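Local coordinates for SusD superfamily protein (Bacteroides thetaiotaomicron VPI-5482, PDB 3HDX) that probably binds polysaccharide at the outer membrane as a SusD-family protein of carbohydrate metabolism, at residues L276-V286 / V334-Q342. Residues are numbered along the deposited sequence; the frame is centred on the assembly and turned at random.
Sequences LEQLTLAYPLV and VFSKIKIIQ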
ATOM      1  N   LEU A 276       7.525  -5.171   8.531  1.00 13.94           N
ATOM      2  CA  LEU A 276       6.655  -6.254   8.986  1.00 13.81           C
ATOM      3  C   LEU A 276       7.413  -7.271   9.835  1.00 13.51           C
ATOM      4  O   LEU A 276       6.870  -7.815  10.793  1.00 14.28           O
ATOM      5  CB  LEU A 276       6.000  -7.014   7.819  1.00 14.09           C
ATOM      6  CG  LEU A 276       5.076  -8.188   8.172  1.00 14.21           C
ATOM      7  CD1 LEU A 276       3.858  -7.687   9.000  1.00 14.13           C
ATOM      8  CD2 LEU A 276       4.626  -8.965   6.935  1.00 15.50           C
ATOM      9  N   GLU A 277       8.641  -7.552   9.426  1.00 12.65           N
ATOM     10  CA  GLU A 277       9.511  -8.497  10.151  1.00 12.63           C
ATOM     11  C   GLU A 277       9.604  -8.242  11.659  1.00 12.54           C
ATOM     12  O   GLU A 277       9.789  -9.175  12.424  1.00 14.47           O
ATOM     13  CB  GLU A 277      10.940  -8.493   9.589  1.00 13.37           C
ATOM     14  CG  GLU A 277      11.108  -8.974   8.168  1.00 14.74           C
ATOM     15  CD  GLU A 277      11.106  -7.878   7.124  1.00 16.07           C
ATOM     16  OE1 GLU A 277      10.422  -6.855   7.292  1.00 15.87           O
ATOM     17  OE2 GLU A 277      11.794  -8.040   6.115  1.00 16.17           O
ATOM     18  N   GLN A 278       9.518  -6.989  12.093  1.00 14.58           N
ATOM     19  CA  GLN A 278       9.499  -6.671  13.525  1.00 14.85           C
ATOM     20  C   GLN A 278       8.347  -7.400  14.248  1.00 15.62           C
ATOM     21  O   GLN A 278       8.513  -7.883  15.406  1.00 17.70           O
ATOM     22  CB  GLN A 278       9.406  -5.164  13.745  1.00 16.95           C
ATOM     23  CG  GLN A 278      10.649  -4.421  13.296  1.00 19.97           C
ATOM     24  CD  GLN A 278      10.509  -2.894  13.181  1.00 22.66           C
ATOM     25  OE1 GLN A 278       9.401  -2.349  13.178  1.00 24.64           O
ATOM     26  NE2 GLN A 278      11.667  -2.189  13.049  1.00 23.54           N
ATOM     27  N   LEU A 279       7.207  -7.502  13.558  1.00 14.66           N
ATOM     28  CA  LEU A 279       6.038  -8.162  14.076  1.00 14.69           C
ATOM     29  C   LEU A 279       5.978  -9.660  13.808  1.00 14.45           C
ATOM     30  O   LEU A 279       5.407 -10.389  14.604  1.00 14.80           O
ATOM     31  CB  LEU A 279       4.757  -7.504  13.494  1.00 15.70           C
ATOM     32  CG  LEU A 279       4.509  -6.033  13.859  1.00 17.24           C
ATOM     33  CD1 LEU A 279       3.387  -5.438  12.971  1.00 18.70           C
ATOM     34  CD2 LEU A 279       4.213  -5.870  15.350  1.00 21.08           C
ATOM     35  N   THR A 280       6.569 -10.131  12.708  1.00 13.25           N
ATOM     36  CA  THR A 280       6.402 -11.528  12.298  1.00 13.69           C
ATOM     37  C   THR A 280       7.559 -12.464  12.537  1.00 13.94           C
ATOM     38  O   THR A 280       7.313 -13.646  12.750  1.00 14.18           O
ATOM     39  CB  THR A 280       6.049 -11.581  10.789  1.00 13.19           C
ATOM     40  OG1 THR A 280       7.075 -10.932  10.033  1.00 13.48           O
ATOM     41  CG2 THR A 280       4.633 -10.970  10.532  1.00 12.38           C
ATOM     42  N   LEU A 281       8.799 -11.991  12.479  1.00 13.69           N
ATOM     43  CA  LEU A 281       9.915 -12.923  12.575  1.00 14.74           C
ATOM     44  C   LEU A 281      10.287 -13.328  13.992  1.00 15.61           C
ATOM     45  O   LEU A 281      10.141 -12.579  14.948  1.00 16.56           O
ATOM     46  CB  LEU A 281      11.126 -12.422  11.791  1.00 14.82           C
ATOM     47  CG  LEU A 281      10.958 -12.172  10.276  1.00 13.31           C
ATOM     48  CD1 LEU A 281      12.344 -12.052   9.554  1.00 14.65           C
ATOM     49  CD2 LEU A 281      10.055 -13.262   9.548  1.00 14.50           C
ATOM     50  N   ALA A 282      10.782 -14.552  14.082  1.00 16.97           N
ATOM     51  CA  ALA A 282      11.288 -15.132  15.335  1.00 17.35           C
ATOM     52  C   ALA A 282      12.310 -16.211  14.949  1.00 17.44           C
ATOM     53  O   ALA A 282      12.605 -16.422  13.772  1.00 16.94           O
ATOM     54  CB  ALA A 282      10.162 -15.719  16.164  1.00 17.16           C
ATOM     55  N   TYR A 283      12.879 -16.860  15.968  1.00 18.05           N
ATOM     56  CA  TYR A 283      13.880 -17.905  15.790  1.00 19.23           C
ATOM     57  C   TYR A 283      13.365 -18.995  14.837  1.00 19.16           C
ATOM     58  O   TYR A 283      12.219 -19.406  14.978  1.00 20.55           O
ATOM     59  CB  TYR A 283      14.234 -18.486  17.172  1.00 19.16           C
ATOM     60  CG  TYR A 283      15.370 -19.448  17.080  1.00 21.22           C
ATOM     61  CD1 TYR A 283      16.673 -18.979  17.066  1.00 23.14           C
ATOM     62  CD2 TYR A 283      15.145 -20.824  16.894  1.00 22.06           C
ATOM     63  CE1 TYR A 283      17.750 -19.860  16.893  1.00 23.73           C
ATOM     64  CE2 TYR A 283      16.225 -21.723  16.720  1.00 23.97           C
ATOM     65  CZ  TYR A 283      17.518 -21.226  16.736  1.00 23.85           C
ATOM     66  OH  TYR A 283      18.588 -22.094  16.550  1.00 25.97           O
ATOM     67  N   PRO A 284      14.204 -19.502  13.909  1.00 21.71           N
ATOM     68  CA  PRO A 284      15.626 -19.239  13.700  1.00 21.13           C
ATOM     69  C   PRO A 284      16.009 -18.079  12.800  1.00 21.02           C
ATOM     70  O   PRO A 284      17.212 -17.845  12.627  1.00 20.53           O
ATOM     71  CB  PRO A 284      16.086 -20.562  13.070  1.00 23.18           C
ATOM     72  CG  PRO A 284      15.000 -20.931  12.240  1.00 23.65           C
ATOM     73  CD  PRO A 284      13.772 -20.613  13.039  1.00 23.20           C
ATOM     74  N   LEU A 285      15.033 -17.319  12.273  1.00 19.73           N
ATOM     75  CA  LEU A 285      15.336 -16.244  11.342  1.00 20.73           C
ATOM     76  C   LEU A 285      16.023 -15.063  12.029  1.00 20.97           C
ATOM     77  O   LEU A 285      16.862 -14.413  11.425  1.00 23.03           O
ATOM     78  CB  LEU A 285      14.080 -15.782  10.564  1.00 21.77           C
ATOM     79  CG  LEU A 285      13.450 -16.822   9.631  1.00 23.72           C
ATOM     80  CD1 LEU A 285      12.365 -17.680  10.339  1.00 25.85           C
ATOM     81  CD2 LEU A 285      12.805 -16.199   8.437  1.00 25.29           C
ATOM     82  N   VAL A 286      15.611 -14.805  13.276  1.00 19.34           N
ATOM     83  CA  VAL A 286      16.183 -13.793  14.144  1.00 20.19           C
ATOM     84  C   VAL A 286      16.281 -14.379  15.572  1.00 20.89           C
ATOM     85  O   VAL A 286      15.673 -15.415  15.863  1.00 20.59           O
ATOM     86  CB  VAL A 286      15.322 -12.504  14.132  1.00 20.33           C
ATOM     87  CG1 VAL A 286      15.306 -11.862  12.727  1.00 21.52           C
ATOM     88  CG2 VAL A 286      13.919 -12.751  14.698  1.00 20.75           C
ATOM     89  N   VAL A 334       6.032 -19.338  12.112  1.00 14.87           N
ATOM     90  CA  VAL A 334       6.495 -18.001  11.775  1.00 15.94           C
ATOM     91  C   VAL A 334       6.092 -17.654  10.345  1.00 14.63           C
ATOM     92  O   VAL A 334       6.465 -18.366   9.402  1.00 15.61           O
ATOM     93  CB  VAL A 334       8.014 -17.897  11.912  1.00 16.14           C
ATOM     94  CG1 VAL A 334       8.543 -16.553  11.394  1.00 15.46           C
ATOM     95  CG2 VAL A 334       8.439 -18.099  13.406  1.00 17.24           C
ATOM     96  N   PHE A 335       5.384 -16.531  10.183  1.00 13.39           N
ATOM     97  CA  PHE A 335       5.060 -16.010   8.860  1.00 13.56           C
ATOM     98  C   PHE A 335       6.362 -15.374   8.330  1.00 14.00           C
ATOM     99  O   PHE A 335       6.762 -14.252   8.710  1.00 13.20           O
ATOM    100  CB  PHE A 335       3.916 -15.016   8.957  1.00 11.82           C
ATOM    101  CG  PHE A 335       3.504 -14.445   7.648  1.00 12.90           C
ATOM    102  CD1 PHE A 335       2.721 -15.211   6.808  1.00 13.25           C
ATOM    103  CD2 PHE A 335       3.899 -13.170   7.236  1.00 12.48           C
ATOM    104  CE1 PHE A 335       2.304 -14.754   5.585  1.00 13.71           C
ATOM    105  CE2 PHE A 335       3.474 -12.680   5.977  1.00 12.76           C
ATOM    106  CZ  PHE A 335       2.658 -13.472   5.182  1.00 13.62           C
ATOM    107  N   SER A 336       7.009 -16.130   7.452  1.00 14.10           N
ATOM    108  CA  SER A 336       8.333 -15.820   6.950  1.00 14.43           C
ATOM    109  C   SER A 336       8.357 -15.316   5.510  1.00 14.88           C
ATOM    110  O   SER A 336       9.432 -15.154   4.934  1.00 15.21           O
ATOM    111  CB  SER A 336       9.189 -17.094   7.090  1.00 15.80           C
ATOM    112  OG  SER A 336       8.609 -18.162   6.366  1.00 16.88           O
ATOM    113  N   LYS A 337       7.184 -15.027   4.931  1.00 13.00           N
ATOM    114  CA  LYS A 337       7.096 -14.544   3.552  1.00 13.36           C
ATOM    115  C   LYS A 337       8.086 -13.406   3.268  1.00 13.00           C
ATOM    116  O   LYS A 337       8.760 -13.404   2.249  1.00 14.37           O
ATOM    117  CB  LYS A 337       5.674 -14.067   3.269  1.00 13.29           C
ATOM    118  CG  LYS A 337       5.442 -13.492   1.907  1.00 12.69           C
ATOM    119  CD  LYS A 337       4.073 -12.882   1.804  1.00 11.71           C
ATOM    120  CE  LYS A 337       3.851 -12.223   0.442  1.00 12.49           C
ATOM    121  NZ  LYS A 337       2.413 -11.787   0.199  1.00 12.73           N
ATOM    122  N   ILE A 338       8.080 -12.419   4.159  1.00 12.71           N
ATOM    123  CA  ILE A 338       8.881 -11.197   4.055  1.00 13.77           C
ATOM    124  C   ILE A 338       9.992 -11.341   5.099  1.00 13.33           C
ATOM    125  O   ILE A 338       9.729 -11.426   6.321  1.00 13.95           O
ATOM    126  CB  ILE A 338       8.013  -9.921   4.253  1.00 14.60           C
ATOM    127  CG1 ILE A 338       6.808  -9.948   3.292  1.00 16.12           C
ATOM    128  CG2 ILE A 338       8.897  -8.677   4.108  1.00 14.68           C
ATOM    129  CD1 ILE A 338       5.953  -8.698   3.255  1.00 15.44           C
ATOM    130  N   LYS A 339      11.226 -11.382   4.618  1.00 13.41           N
ATOM    131  CA  LYS A 339      12.409 -11.721   5.463  1.00 14.27           C
ATOM    132  C   LYS A 339      13.724 -11.109   4.929  1.00 14.64           C
ATOM    133  O   LYS A 339      14.700 -11.801   4.575  1.00 16.29           O
ATOM    134  CB  LYS A 339      12.483 -13.250   5.641  1.00 14.46           C
ATOM    135  CG  LYS A 339      12.482 -14.051   4.364  1.00 15.04           C
ATOM    136  CD  LYS A 339      12.647 -15.561   4.614  1.00 15.92           C
ATOM    137  CE  LYS A 339      12.542 -16.342   3.342  1.00 16.49           C
ATOM    138  NZ  LYS A 339      11.184 -16.192   2.735  1.00 16.31           N
ATOM    139  N   ILE A 340      13.713  -9.783   4.846  1.00 15.03           N
ATOM    140  CA  ILE A 340      14.848  -9.004   4.330  1.00 15.17           C
ATOM    141  C   ILE A 340      15.676  -8.595   5.566  1.00 17.01           C
ATOM    142  O   ILE A 340      15.465  -7.546   6.194  1.00 19.19           O
ATOM    143  CB  ILE A 340      14.384  -7.807   3.493  1.00 15.52           C
ATOM    144  CG1 ILE A 340      13.351  -8.225   2.439  1.00 15.98           C
ATOM    145  CG2 ILE A 340      15.579  -7.173   2.822  1.00 16.73           C
ATOM    146  CD1 ILE A 340      13.782  -9.385   1.489  1.00 16.94           C
ATOM    147  N   ILE A 341      16.595  -9.485   5.945  1.00 20.15           N
ATOM    148  CA  ILE A 341      17.345  -9.342   7.217  1.00 21.81           C
ATOM    149  C   ILE A 341      18.778  -8.858   6.967  1.00 24.98           C
ATOM    150  O   ILE A 341      19.507  -9.522   6.242  1.00 26.11           O
ATOM    151  CB  ILE A 341      17.352 -10.686   7.986  1.00 22.28           C
ATOM    152  CG1 ILE A 341      15.928 -11.229   8.212  1.00 23.17           C
ATOM    153  CG2 ILE A 341      18.097 -10.534   9.370  1.00 22.78           C
ATOM    154  CD1 ILE A 341      15.874 -12.695   8.716  1.00 24.73           C
ATOM    155  N   GLN A 342      19.148  -7.717   7.565  1.00 28.00           N
ATOM    156  CA  GLN A 342      20.518  -7.163   7.471  1.00 30.27           C
ATOM    157  C   GLN A 342      21.491  -7.999   8.303  1.00 33.10           C
ATOM    158  O   GLN A 342      21.168  -8.324   9.448  1.00 36.10           O
ATOM    159  CB  GLN A 342      20.558  -5.715   7.977  1.00 31.20           C
TER
HETATM  160  O   HOH W   1       4.898 -14.830  12.373  1.00 14.69           O
HETATM  161  O   HOH W   2       7.292 -11.927   7.424  1.00 14.85           O
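Glu277 reaches from the short helix 276-280 to the irregular chain after Phe335, where its OE2 accepts the backbone N-H of Ile340 (OE2 to N 2.9 Å, 159° at the hydrogen) through the anti lone pair. Chi1 (-65°) sets CG beside the backbone N and against Ile338 O; the bend at chi2 (95°) then swings the carboxylate beside Ile338 CG2 and up to the Ile340 amide. A long acid suits this place because its other oxygen, OE1, bonds Ser356. With an alanine here, the Ile340 N-H and the Ser356 hydroxyl would probably each lose this partner.

Apolar branches fill the rest of the contact, and leucines suit it because Leu281 and Leu285 each send two methyls to different partners. Leu281 CD1 meets Ile341 CD1 tip to tip at 3.7 Å, while its CD2 lies 3.5 Å from Phe335 O. Leu285 slides CD1 past Val334 in the opposite sense, and its CD2 rests on Lys339 CD. Leu276 CD2 sits at the Phe335 ring edge, 4.0 Å from CE2.

Two waters bridge the segments: one links Thr280 O to Phe335 N, the other the Thr280 hydroxyl to Phe335 O and Ile338 O. Threonine fits because its hydroxyl donates to the water while its methyl CG2 lies beside Phe335 CD2.

Lys339 NZ turns back to Ser336 O and also bonds the carbonyl of Thr241, the last residue of helix 237-241. The contact ties helix 276-280 to the antiparallel pair 325-326/334-335, while Leu279 separately joins the helix to strand 293-294.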